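Local coordinates for protein thiosulfate reductase (Thermus thermophilus, PDB 2VPZ) that probably reduces sulfur compounds such as thiosulfate or polysulfide, using a bound molybdenum, molybdopterin guanine dinucleotide and a 4Fe-4S cluster, at residues A[203-208]-A[232-237]; A[210-215]-A[239-244]; A[647-652]-A[691-696]. All coordinates share one frame; numbering follows the deposited sequence.

Contact 1: residues A[203-208]-A[232-237]; sequences IVLIGH and VVVVDP. With MGD (2-amino-5,6-dimercapto-7-methyl-3,7,8a,9-tetrahydro-8-oxa-1,3,9,10-tetraaza-anthracen-4-one guanosine dinucleotide), chain I.
Strands 203-206 and 232-235 run parallel in exact register, their short axes 4.7 Å apart and inclined by 16°, and Ile203, Leu205 and Gly207 bond alternately with Val233 and Val235 in the parallel-sheet ladder. The last rung, Gly207 N to Val235 O at 3.0 Å, is the most bent of the four, and the same oxygen also accepts from N2 of the MGD guanine. On one sheet face Val204 lies beside Val233 and Ile206 beside Val235; Val204, Ile206 and Val235 pack on helix 257-270. On the other, Leu205 CD1 touches two valine methyls, Val232 CG1 and Val234 CG2, 4.0 Å from each, with Phe222 of helix 216-227 packed above. Past the strand end Asp236 turns CG anti to its backbone N (chi1 -161°), and its carboxylate takes both ribose hydroxyls: MGD O2' gives a very short bond of 2.5 Å to Asp236 OD1, and O3' lies 2.7 Å from OD2. A water bonded to OD2 reaches weakly to His208 O. An alanine in place of Asp236 would probably leave both ribose hydroxyls without their acceptors and the nucleoside less firmly placed. Gly207 has a positive phi (73°), which suits a glycine. This is a beta-alpha-beta crossover of a Rossmann-like sheet, with the nucleotide at the C-terminal ends of its strands and an acidic residue gripping the ribose.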
# COMPACT_ATOMS: atom_id res chain seq x y z
N ILE A 203 5.08 4.19 -28.02
CA ILE A 203 4.26 5.26 -28.60
C ILE A 203 4.69 6.70 -28.20
O ILE A 203 4.83 6.99 -27.01
CB ILE A 203 2.75 5.04 -28.19
CG1 ILE A 203 2.26 3.69 -28.69
CG2 ILE A 203 1.85 6.20 -28.70
CD1 ILE A 203 0.86 3.30 -28.16
N VAL A 204 4.90 7.59 -29.16
CA VAL A 204 5.27 8.97 -28.83
C VAL A 204 4.17 9.98 -29.20
O VAL A 204 3.84 10.16 -30.39
CB VAL A 204 6.66 9.39 -29.49
CG1 VAL A 204 7.05 10.81 -29.02
CG2 VAL A 204 7.77 8.38 -29.10
N LEU A 205 3.61 10.61 -28.17
CA LEU A 205 2.54 11.61 -28.26
C LEU A 205 3.07 13.04 -28.18
O LEU A 205 3.69 13.43 -27.18
CB LEU A 205 1.47 11.40 -27.14
CG LEU A 205 0.83 10.00 -27.06
CD1 LEU A 205 -0.16 9.93 -25.88
CD2 LEU A 205 0.14 9.66 -28.40
N ILE A 206 2.86 13.80 -29.24
CA ILE A 206 3.23 15.19 -29.27
C ILE A 206 1.96 16.11 -29.15
O ILE A 206 1.26 16.34 -30.14
CB ILE A 206 4.12 15.53 -30.58
CG1 ILE A 206 5.44 14.74 -30.52
CG2 ILE A 206 4.36 17.06 -30.69
CD1 ILE A 206 6.53 15.20 -31.50
N GLY A 207 1.65 16.56 -27.93
CA GLY A 207 0.53 17.43 -27.65
C GLY A 207 -0.86 16.85 -27.73
O GLY A 207 -1.93 17.42 -27.50
N HIS A 208 -0.82 15.59 -28.11
CA HIS A 208 -1.97 14.69 -28.31
C HIS A 208 -2.45 14.40 -26.84
O HIS A 208 -1.86 13.56 -26.16
CB HIS A 208 -1.33 13.41 -29.00
CG HIS A 208 -2.25 12.57 -29.86
ND1 HIS A 208 -3.58 12.35 -29.61
CD2 HIS A 208 -1.96 11.78 -30.90
CE1 HIS A 208 -4.07 11.48 -30.46
NE2 HIS A 208 -3.09 11.11 -31.26
N VAL A 232 4.65 4.48 -23.29
CA VAL A 232 4.23 5.78 -23.83
C VAL A 232 5.05 7.03 -23.44
O VAL A 232 5.16 7.34 -22.25
CB VAL A 232 2.72 6.02 -23.37
CG1 VAL A 232 2.08 7.21 -24.07
CG2 VAL A 232 1.89 4.73 -23.57
N VAL A 233 5.58 7.77 -24.42
CA VAL A 233 6.33 9.00 -24.15
C VAL A 233 5.47 10.26 -24.50
O VAL A 233 4.94 10.35 -25.60
CB VAL A 233 7.69 9.06 -24.98
CG1 VAL A 233 8.42 10.38 -24.71
CG2 VAL A 233 8.60 7.86 -24.61
N VAL A 234 5.29 11.19 -23.57
CA VAL A 234 4.49 12.39 -23.86
C VAL A 234 5.36 13.66 -23.88
O VAL A 234 6.14 13.90 -22.97
CB VAL A 234 3.28 12.60 -22.85
CG1 VAL A 234 2.62 13.99 -23.05
CG2 VAL A 234 2.22 11.50 -23.05
N VAL A 235 5.21 14.44 -24.96
CA VAL A 235 5.91 15.70 -25.19
C VAL A 235 4.80 16.78 -25.09
O VAL A 235 3.86 16.78 -25.90
CB VAL A 235 6.57 15.71 -26.60
CG1 VAL A 235 7.37 16.99 -26.82
CG2 VAL A 235 7.47 14.45 -26.78
N ASP A 236 4.90 17.69 -24.12
CA ASP A 236 3.85 18.69 -23.87
C ASP A 236 4.38 19.67 -22.78
O ASP A 236 5.04 19.24 -21.84
CB ASP A 236 2.61 17.90 -23.31
CG ASP A 236 1.26 18.68 -23.41
OD1 ASP A 236 1.21 19.90 -23.13
OD2 ASP A 236 0.21 18.02 -23.71
N PRO A 237 4.12 21.00 -22.91
CA PRO A 237 4.60 21.89 -21.84
C PRO A 237 3.73 21.71 -20.55
O PRO A 237 4.03 22.30 -19.51
CB PRO A 237 4.48 23.30 -22.43
CG PRO A 237 3.43 23.17 -23.52
CD PRO A 237 3.65 21.77 -24.08
PB MGD I . -3.65 18.93 -29.10
O1B MGD I . -3.77 20.36 -29.46
O2B MGD I . -2.68 18.09 -29.75
O3B MGD I . -5.19 18.54 -29.34
O3A MGD I . -7.50 17.50 -29.11
PA MGD I . -6.02 17.19 -29.55
O1A MGD I . -6.17 16.79 -30.94
O2A MGD I . -5.50 16.13 -28.71
O5' MGD I . -3.41 18.77 -27.57
C5' MGD I . -3.79 19.63 -26.50
C4' MGD I . -2.52 19.57 -25.66
O4' MGD I . -1.60 20.27 -26.48
C3' MGD I . -2.49 20.32 -24.31
O3' MGD I . -1.97 19.48 -23.25
C2' MGD I . -1.52 21.51 -24.52
O2' MGD I . -0.61 21.56 -23.43
C1' MGD I . -0.68 21.02 -25.67
N9 MGD I . 0.27 21.96 -26.32
C8 MGD I . 0.13 23.32 -26.46
N7 MGD I . 1.19 23.88 -27.10
C5 MGD I . 2.06 22.86 -27.35
C6 MGD I . 3.42 22.76 -27.93
O6 MGD I . 3.92 23.80 -28.38
N1 MGD I . 4.00 21.57 -28.01
C2 MGD I . 3.42 20.44 -27.51
N2 MGD I . 4.07 19.23 -27.62
N3 MGD I . 2.17 20.45 -26.96
C4 MGD I . 1.45 21.60 -26.85
C10 MGD I . -8.53 18.17 -29.80
C11 MGD I . -9.36 17.08 -30.40
O11 MGD I . -10.02 16.40 -29.33
C12 MGD I . -10.24 17.54 -31.59
S12 MGD I . -9.61 18.40 -32.89
C13 MGD I . -11.60 17.27 -31.66
S13 MGD I . -12.49 17.70 -33.05
C14 MGD I . -12.31 16.57 -30.54
N15 MGD I . -13.10 17.38 -29.69
C16 MGD I . -13.39 17.00 -28.41
C17 MGD I . -14.26 17.77 -27.45
O17 MGD I . -14.83 18.83 -27.84
N18 MGD I . -14.50 17.27 -26.19
C19 MGD I . -13.86 16.13 -25.81
N19 MGD I . -14.04 15.74 -24.57
N20 MGD I . -13.01 15.37 -26.58
C21 MGD I . -12.80 15.76 -27.88
N22 MGD I . -11.99 15.11 -28.69
C23 MGD I . -11.30 15.74 -29.77
O HOH W 1 -0.51 15.54 -23.98

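Contact 2: residues A[210-215]-A[239-244]; sequences IGEDTH and FSTAAA. With MGD (2-amino-5,6-dimercapto-7-methyl-3,7,8a,9-tetrahydro-8-oxa-1,3,9,10-tetraaza-anthracen-4-one guanosine dinucleotide), chain I.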
# COMPACT_ATOMS: atom_id res chain seq x y z
N ILE A 210 -4.74 12.39 -24.67
CA ILE A 210 -5.72 11.28 -24.63
C ILE A 210 -6.18 11.04 -23.19
O ILE A 210 -5.39 10.78 -22.27
CB ILE A 210 -5.19 9.92 -25.27
CG1 ILE A 210 -5.00 10.06 -26.78
CG2 ILE A 210 -6.20 8.79 -24.94
CD1 ILE A 210 -4.07 8.99 -27.41
N GLY A 211 -7.50 11.12 -23.00
CA GLY A 211 -8.07 10.99 -21.69
C GLY A 211 -8.82 12.28 -21.36
O GLY A 211 -9.75 12.26 -20.56
N GLU A 212 -8.38 13.41 -21.93
CA GLU A 212 -9.05 14.72 -21.79
C GLU A 212 -9.85 14.84 -23.12
O GLU A 212 -11.06 15.16 -23.11
CB GLU A 212 -8.03 15.87 -21.58
CG GLU A 212 -7.53 15.90 -20.12
CD GLU A 212 -6.23 16.67 -19.89
OE1 GLU A 212 -5.19 16.23 -20.43
OE2 GLU A 212 -6.26 17.70 -19.17
N ASP A 213 -9.16 14.57 -24.24
CA ASP A 213 -9.74 14.43 -25.61
C ASP A 213 -10.27 13.01 -25.38
O ASP A 213 -9.52 12.05 -25.13
CB ASP A 213 -8.66 14.47 -26.73
CG ASP A 213 -8.92 13.46 -27.89
OD1 ASP A 213 -10.08 12.98 -28.06
OD2 ASP A 213 -7.97 13.18 -28.64
N THR A 214 -11.58 12.87 -25.48
CA THR A 214 -12.23 11.65 -25.10
C THR A 214 -12.96 10.82 -26.18
O THR A 214 -13.93 10.08 -25.88
CB THR A 214 -13.08 12.04 -23.82
OG1 THR A 214 -12.87 11.11 -22.78
CG2 THR A 214 -14.54 12.24 -24.14
N HIS A 215 -12.47 10.94 -27.43
CA HIS A 215 -12.95 10.19 -28.62
C HIS A 215 -12.93 8.73 -28.16
O HIS A 215 -11.90 8.16 -27.79
CB HIS A 215 -12.02 10.43 -29.86
CG HIS A 215 -12.38 11.60 -30.71
ND1 HIS A 215 -11.52 12.21 -31.59
CD2 HIS A 215 -13.52 12.28 -30.79
CE1 HIS A 215 -12.12 13.23 -32.16
NE2 HIS A 215 -13.34 13.29 -31.69
N PHE A 239 1.69 18.81 -17.84
CA PHE A 239 1.60 17.42 -17.33
C PHE A 239 0.12 16.99 -17.37
O PHE A 239 -0.58 17.00 -16.33
CB PHE A 239 2.14 17.24 -15.89
CG PHE A 239 2.33 15.76 -15.46
CD1 PHE A 239 3.47 15.05 -15.85
CD2 PHE A 239 1.41 15.11 -14.64
CE1 PHE A 239 3.69 13.71 -15.46
CE2 PHE A 239 1.61 13.75 -14.22
CZ PHE A 239 2.76 13.07 -14.64
N SER A 240 -0.34 16.59 -18.55
CA SER A 240 -1.73 16.15 -18.83
C SER A 240 -2.12 14.76 -18.29
O SER A 240 -1.34 14.10 -17.58
CB SER A 240 -2.00 16.15 -20.34
OG SER A 240 -1.48 14.99 -20.98
N THR A 241 -3.32 14.30 -18.65
CA THR A 241 -3.82 13.00 -18.23
C THR A 241 -2.97 11.89 -18.89
O THR A 241 -2.54 10.94 -18.20
CB THR A 241 -5.33 12.75 -18.60
OG1 THR A 241 -6.17 13.66 -17.90
CG2 THR A 241 -5.71 11.28 -18.27
N ALA A 242 -2.71 12.03 -20.19
CA ALA A 242 -1.89 11.06 -20.93
C ALA A 242 -0.45 11.04 -20.37
O ALA A 242 0.20 9.99 -20.33
CB ALA A 242 -1.92 11.37 -22.47
N ALA A 243 0.05 12.19 -19.93
CA ALA A 243 1.38 12.21 -19.31
C ALA A 243 1.33 11.45 -17.95
O ALA A 243 2.32 10.86 -17.53
CB ALA A 243 1.86 13.69 -19.05
N ALA A 244 0.17 11.43 -17.30
CA ALA A 244 0.00 10.74 -16.01
C ALA A 244 0.12 9.21 -16.13
O ALA A 244 0.23 8.50 -15.11
CB ALA A 244 -1.36 11.12 -15.35
PB MGD I . -3.65 18.93 -29.10
O1B MGD I . -3.77 20.36 -29.46
O2B MGD I . -2.68 18.09 -29.75
O3B MGD I . -5.19 18.54 -29.34
O3A MGD I . -7.50 17.50 -29.11
PA MGD I . -6.02 17.19 -29.55
O1A MGD I . -6.17 16.79 -30.94
O2A MGD I . -5.50 16.13 -28.71
O5' MGD I . -3.41 18.77 -27.57
C5' MGD I . -3.79 19.63 -26.50
C4' MGD I . -2.52 19.57 -25.66
O4' MGD I . -1.60 20.27 -26.48
C3' MGD I . -2.49 20.32 -24.31
O3' MGD I . -1.97 19.48 -23.25
C2' MGD I . -1.52 21.51 -24.52
O2' MGD I . -0.61 21.56 -23.43
C1' MGD I . -0.68 21.02 -25.67
N9 MGD I . 0.27 21.96 -26.32
C8 MGD I . 0.13 23.32 -26.46
N7 MGD I . 1.19 23.88 -27.10
C5 MGD I . 2.06 22.86 -27.35
C6 MGD I . 3.42 22.76 -27.93
O6 MGD I . 3.92 23.80 -28.38
N1 MGD I . 4.00 21.57 -28.01
C2 MGD I . 3.42 20.44 -27.51
N2 MGD I . 4.07 19.23 -27.62
N3 MGD I . 2.17 20.45 -26.96
C4 MGD I . 1.45 21.60 -26.85
C10 MGD I . -8.53 18.17 -29.80
C11 MGD I . -9.36 17.08 -30.40
O11 MGD I . -10.02 16.40 -29.33
C12 MGD I . -10.24 17.54 -31.59
S12 MGD I . -9.61 18.40 -32.89
C13 MGD I . -11.60 17.27 -31.66
S13 MGD I . -12.49 17.70 -33.05
C14 MGD I . -12.31 16.57 -30.54
N15 MGD I . -13.10 17.38 -29.69
C16 MGD I . -13.39 17.00 -28.41
C17 MGD I . -14.26 17.77 -27.45
O17 MGD I . -14.83 18.83 -27.84
N18 MGD I . -14.50 17.27 -26.19
C19 MGD I . -13.86 16.13 -25.81
N19 MGD I . -14.04 15.74 -24.57
N20 MGD I . -13.01 15.37 -26.58
C21 MGD I . -12.80 15.76 -27.88
N22 MGD I . -11.99 15.11 -28.69
C23 MGD I . -11.30 15.74 -29.77
O HOH W 2 -4.14 13.77 -21.65
O HOH W 3 -9.08 13.25 -17.50
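Glu212 lays its side chain obliquely across Thr241, with CG 3.4 Å from Thr241 OG1. CG is anti to the carbonyl carbon (chi1 -79°) and the chain is extended beyond it, which carries the carboxylate on to the turn at Ser240. There OE1 accepts from Thr241 N at 3.2 Å; the bond is almost straight (178°), though the N-H comes from well above the carboxylate plane. OE2 forms a salt bridge with Arg238, which also bonds MGD, so this buried acid is tied to a cofactor-binding arginine. A water joins the two loops: it donates to Glu212 OE1, bonds Ser240 OG and accepts from Ala242 N at 2.7 Å. Both segments follow strands of the Rossmann-like sheet, 210-215 leading into helix 216-227, and beyond Glu212 the first loop turns to the pterin. Asp213 OD1 closes an Asx turn on His215 N while accepting from MGD N22 at 2.9 Å, and Thr214 N donates to MGD N20. The His215 ring sets one face over N22, 3.7 Å from its plane; this residue also belongs to the iron-sulfur cluster pocket and stacks with Trp49. Between the two loops, Ala242 CB sits 3.5 Å from Ile210 O. Thr241 CG2 comes so near Gly211 that a CB there would clash with it.

Contact 3: residues A[647-652]-A[691-696]; sequences NEVWIH and DCVYIV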
# COMPACT_ATOMS: atom_id res chain seq x y z
N ASN A 647 -14.60 26.41 -15.99
CA ASN A 647 -13.24 26.11 -16.25
C ASN A 647 -12.42 26.75 -15.17
O ASN A 647 -12.91 27.54 -14.31
CB ASN A 647 -12.69 26.39 -17.69
CG ASN A 647 -12.99 27.79 -18.21
OD1 ASN A 647 -12.54 28.15 -19.31
ND2 ASN A 647 -13.75 28.59 -17.46
N GLU A 648 -11.14 26.40 -15.21
CA GLU A 648 -10.23 26.71 -14.14
C GLU A 648 -8.81 27.06 -14.85
O GLU A 648 -8.38 26.33 -15.75
CB GLU A 648 -10.38 25.36 -13.30
CG GLU A 648 -11.98 24.76 -13.19
CD GLU A 648 -12.31 23.39 -13.93
OE1 GLU A 648 -11.37 22.70 -14.39
OE2 GLU A 648 -13.54 22.97 -14.05
N VAL A 649 -8.15 28.19 -14.53
CA VAL A 649 -6.83 28.59 -15.14
C VAL A 649 -5.66 27.87 -14.44
O VAL A 649 -5.52 27.99 -13.23
CB VAL A 649 -6.44 30.15 -15.02
CG1 VAL A 649 -5.49 30.56 -16.18
CG2 VAL A 649 -7.65 31.06 -14.97
N TRP A 650 -4.83 27.15 -15.20
CA TRP A 650 -3.67 26.44 -14.65
C TRP A 650 -2.40 27.35 -14.67
O TRP A 650 -1.99 27.80 -15.74
CB TRP A 650 -3.35 25.16 -15.46
CG TRP A 650 -4.45 24.07 -15.54
CD1 TRP A 650 -5.80 24.27 -15.53
CD2 TRP A 650 -4.25 22.64 -15.63
NE1 TRP A 650 -6.45 23.06 -15.58
CE2 TRP A 650 -5.54 22.04 -15.64
CE3 TRP A 650 -3.12 21.81 -15.67
CZ2 TRP A 650 -5.72 20.64 -15.73
CZ3 TRP A 650 -3.31 20.40 -15.76
CH2 TRP A 650 -4.60 19.84 -15.77
N ILE A 651 -1.85 27.67 -13.49
CA ILE A 651 -0.61 28.45 -13.37
C ILE A 651 0.32 27.66 -12.46
O ILE A 651 -0.15 26.97 -11.53
CB ILE A 651 -0.74 29.86 -12.67
CG1 ILE A 651 -2.17 30.16 -12.29
CG2 ILE A 651 -0.12 30.97 -13.54
CD1 ILE A 651 -2.52 29.88 -10.82
N HIS A 652 1.62 27.79 -12.70
CA HIS A 652 2.57 27.13 -11.85
C HIS A 652 2.45 27.65 -10.41
O HIS A 652 2.23 28.84 -10.19
CB HIS A 652 4.05 27.29 -12.26
CG HIS A 652 5.00 26.42 -11.53
ND1 HIS A 652 5.38 26.67 -10.24
CD2 HIS A 652 5.53 25.23 -11.84
CE1 HIS A 652 6.09 25.67 -9.79
NE2 HIS A 652 6.20 24.77 -10.74
N ASP A 691 6.12 29.59 -18.04
CA ASP A 691 5.94 30.25 -19.37
C ASP A 691 4.47 30.34 -19.79
O ASP A 691 4.12 31.02 -20.76
CB ASP A 691 6.32 29.38 -20.57
CG ASP A 691 7.75 29.01 -20.67
OD1 ASP A 691 8.58 29.92 -20.66
OD2 ASP A 691 8.01 27.81 -20.86
N CYS A 692 3.69 29.46 -19.19
CA CYS A 692 2.35 29.22 -19.62
C CYS A 692 1.26 29.26 -18.63
O CYS A 692 1.48 29.24 -17.42
CB CYS A 692 2.29 27.85 -20.32
SG CYS A 692 3.39 27.53 -21.69
N VAL A 693 0.08 29.21 -19.21
CA VAL A 693 -1.20 29.20 -18.54
C VAL A 693 -2.13 28.38 -19.49
O VAL A 693 -1.95 28.37 -20.72
CB VAL A 693 -1.64 30.72 -18.28
CG1 VAL A 693 -3.00 31.02 -18.86
CG2 VAL A 693 -1.60 31.02 -16.76
N TYR A 694 -3.08 27.65 -18.93
CA TYR A 694 -3.98 26.76 -19.68
C TYR A 694 -5.46 26.87 -19.22
O TYR A 694 -5.71 27.02 -18.02
CB TYR A 694 -3.48 25.30 -19.49
CG TYR A 694 -4.38 24.19 -20.02
CD1 TYR A 694 -4.29 23.76 -21.35
CD2 TYR A 694 -5.36 23.59 -19.21
CE1 TYR A 694 -5.15 22.76 -21.87
CE2 TYR A 694 -6.23 22.59 -19.72
CZ TYR A 694 -6.12 22.18 -21.06
OH TYR A 694 -6.95 21.21 -21.59
N ILE A 695 -6.43 26.86 -20.15
CA ILE A 695 -7.87 26.85 -19.82
C ILE A 695 -8.60 25.94 -20.83
O ILE A 695 -8.15 25.81 -21.97
CB ILE A 695 -8.56 28.28 -19.85
CG1 ILE A 695 -8.48 28.89 -21.24
CG2 ILE A 695 -7.96 29.19 -18.74
CD1 ILE A 695 -9.39 30.15 -21.47
N VAL A 696 -9.68 25.28 -20.42
CA VAL A 696 -10.45 24.45 -21.35
C VAL A 696 -11.30 25.37 -22.26
O VAL A 696 -11.93 26.31 -21.76
CB VAL A 696 -11.37 23.43 -20.59
CG1 VAL A 696 -12.46 22.85 -21.54
CG2 VAL A 696 -10.51 22.29 -19.97
O HOH W 4 -9.72 24.87 -17.49
O HOH W 5 2.73 28.89 -15.25
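Trp650 and Tyr694 project together from neighbouring strands and form the aromatic part of the contact, an edge-to-face pair. Tyr694 turns its edge to the indole, with CD2 3.6 Å over it, nearer its rim than its centre; the ring planes stand at 72°. With CG anti to the backbone N (chi1 172°), the Tyr694 ring is carried beside the indole. Backbone bonding between these antiparallel segments is sparse. Trp650 N donates to Tyr694 O at 3.0 Å, but the return bond from Tyr694 N to Trp650 O is weak. Water fills in on both sides of this pair, one molecule linking Glu648 O to Val696 N and another joining His652 N to Cys692 O. Apolar contacts make up the rest: Val649 CG1 meets Val693 CG1 at 3.7 Å and Ile695 CG2 at 3.8 Å, while Ile651 CG2 meets Val693 CG2. Laid flat, the sheet would end in these two strands; their meeting is consistent with the closed barrel expected of the double-psi beta-barrel clan. Arg238 makes cation-pi contacts with both rings, and Trp650 has another with Lys683. The paired aromatics would thus offer pi surface to two positive charges, while one good backbone bond, water bridges and side-chain packing join the strands.

In the fold
From the N terminus, strand 202-206 opens contact 1 and the loop after it opens contact 2; the chain then passes through helix 216-227 and strand 231-235, which closes contact 1, before 239-244 closes contact 2. The two therefore cross, each spanning 23 intervening residues, and they touch where Val234 and Leu205 pack on Ala242. Both reach the same MGD, contact 1 at the guanosine and contact 2 at the pterin. Contact 3 follows in series, in the dinucleotide-binding region: 691-696 returns to 647-652 across 38 residues, about 19 Å between centres from contact 1. Arg238, between the closing segments of contacts 1 and 2, also reaches contact 3, tying the two regions together around the cofactor.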